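Local coordinates for protein export chaperone SatS (PDB 6DNM) that acts as a chaperone for the SecA2 protein export pathway of Mycobacterium tuberculosis, at residues 177-180 / 181-184. Numbering follows the deposited sequence.
Sequences EKLE and RFVE
The backbone amide E184 N donates a hydrogen bond to E180 O at 2.9 Å, nearly straight at 167°. Three more i to i+4 bonds, from R181, F182 and V183 to E177, K178 and L179, complete the alpha-helical pattern here within helix 170-185. E177 O, which accepts the bond from R181 N, also has R181 CG against it at 3.4 Å. The R181 chain starts beside its own backbone N (chi1 -76°) and bends at chi3 (-66°), which lays the guanidinium back over the preceding turn. One face of that group rests on E177 O and K178 CA, both offset toward its rim; R181 NH2 comes 3.5 Å from K178 CA and also touches K178 CB. On another side of the helix, L179 CD1 approaches F182 CD2 only loosely, at 4.5 Å; L179 and V183 both pack on L127 of helix 117-134, while L179 and F182 touch V139 of helix 138-142. E184 turns its carboxylate to a salt bridge with R189, in the terminal strand. The helix is thus amphipathic, its apolar side joined to two neighbouring helices. R181 may partly offset the charge of E177 through space, NH1 lying 4.9 Å from E177 OE1, but R181 NH2 is also 4.7 Å from the like-charged K178 NZ.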
loop_
_atom_site.group_PDB
_atom_site.type_symbol
_atom_site.label_atom_id
_atom_site.label_comp_id
_atom_site.label_asym_id
_atom_site.label_seq_id
_atom_site.Cartn_x
_atom_site.Cartn_y
_atom_site.Cartn_z
ATOM N N GLU A 177 -9.240 -6.455 12.204
ATOM C CA GLU A 177 -10.444 -5.964 11.542
ATOM C C GLU A 177 -10.562 -4.453 11.669
ATOM O O GLU A 177 -10.936 -3.774 10.706
ATOM C CB GLU A 177 -11.676 -6.661 12.114
ATOM C CG GLU A 177 -11.797 -8.094 11.645
ATOM C CD GLU A 177 -12.899 -8.867 12.337
ATOM O OE1 GLU A 177 -13.303 -8.478 13.452
ATOM O OE2 GLU A 177 -13.356 -9.866 11.753
ATOM N N LYS A 178 -10.234 -3.913 12.843
ATOM C CA LYS A 178 -10.269 -2.468 13.036
ATOM C C LYS A 178 -9.225 -1.786 12.164
ATOM O O LYS A 178 -9.487 -0.739 11.562
ATOM C CB LYS A 178 -10.033 -2.151 14.516
ATOM C CG LYS A 178 -10.389 -0.745 14.930
ATOM C CD LYS A 178 -10.883 -0.736 16.372
ATOM C CE LYS A 178 -11.201 0.671 16.866
ATOM N NZ LYS A 178 -12.242 1.364 16.050
ATOM N N LEU A 179 -8.043 -2.388 12.063
ATOM C CA LEU A 179 -6.989 -1.817 11.240
ATOM C C LEU A 179 -7.358 -1.850 9.761
ATOM O O LEU A 179 -7.117 -0.877 9.034
ATOM C CB LEU A 179 -5.681 -2.551 11.523
ATOM C CG LEU A 179 -4.406 -1.992 10.898
ATOM C CD1 LEU A 179 -4.195 -0.531 11.293
ATOM C CD2 LEU A 179 -3.224 -2.842 11.302
ATOM N N GLU A 180 -7.966 -2.950 9.295
ATOM C CA GLU A 180 -8.373 -3.011 7.895
ATOM C C GLU A 180 -9.474 -1.999 7.590
ATOM O O GLU A 180 -9.491 -1.427 6.493
ATOM C CB GLU A 180 -8.759 -4.440 7.485
ATOM C CG GLU A 180 -8.922 -4.579 5.967
ATOM C CD GLU A 180 -8.889 -6.016 5.441
ATOM O OE1 GLU A 180 -8.878 -6.985 6.236
ATOM O OE2 GLU A 180 -8.877 -6.161 4.198
ATOM N N ARG A 181 -10.373 -1.738 8.551
ATOM C CA ARG A 181 -11.361 -0.676 8.368
ATOM C C ARG A 181 -10.688 0.683 8.247
ATOM O O ARG A 181 -11.095 1.516 7.426
ATOM C CB ARG A 181 -12.364 -0.672 9.525
ATOM C CG ARG A 181 -13.400 -1.785 9.471
ATOM C CD ARG A 181 -14.537 -1.526 10.460
ATOM N NE ARG A 181 -14.100 -1.570 11.859
ATOM C CZ ARG A 181 -14.029 -2.675 12.597
ATOM N NH1 ARG A 181 -14.359 -3.853 12.081
ATOM N NH2 ARG A 181 -13.630 -2.603 13.861
ATOM N N PHE A 182 -9.645 0.924 9.048
ATOM C CA PHE A 182 -8.890 2.167 8.911
ATOM C C PHE A 182 -8.287 2.288 7.515
ATOM O O PHE A 182 -8.394 3.333 6.865
ATOM C CB PHE A 182 -7.792 2.258 9.972
ATOM C CG PHE A 182 -6.819 3.371 9.714
ATOM C CD1 PHE A 182 -7.172 4.684 9.981
ATOM C CD2 PHE A 182 -5.579 3.113 9.146
ATOM C CE1 PHE A 182 -6.294 5.720 9.715
ATOM C CE2 PHE A 182 -4.692 4.140 8.884
ATOM C CZ PHE A 182 -5.055 5.450 9.165
ATOM N N VAL A 183 -7.638 1.225 7.040
ATOM C CA VAL A 183 -7.050 1.252 5.706
ATOM C C VAL A 183 -8.105 1.587 4.664
ATOM O O VAL A 183 -7.905 2.461 3.808
ATOM C CB VAL A 183 -6.357 -0.083 5.400
ATOM C CG1 VAL A 183 -5.925 -0.115 3.962
ATOM C CG2 VAL A 183 -5.183 -0.272 6.323
ATOM N N GLU A 184 -9.248 0.898 4.720
ATOM C CA GLU A 184 -10.307 1.160 3.753
ATOM C C GLU A 184 -10.772 2.608 3.803
ATOM O O GLU A 184 -11.083 3.192 2.760
ATOM C CB GLU A 184 -11.478 0.200 3.965
ATOM C CG GLU A 184 -11.157 -1.251 3.624
ATOM C CD GLU A 184 -11.182 -1.512 2.129
ATOM O OE1 GLU A 184 -11.437 -0.559 1.366
ATOM O OE2 GLU A 184 -10.953 -2.665 1.716
#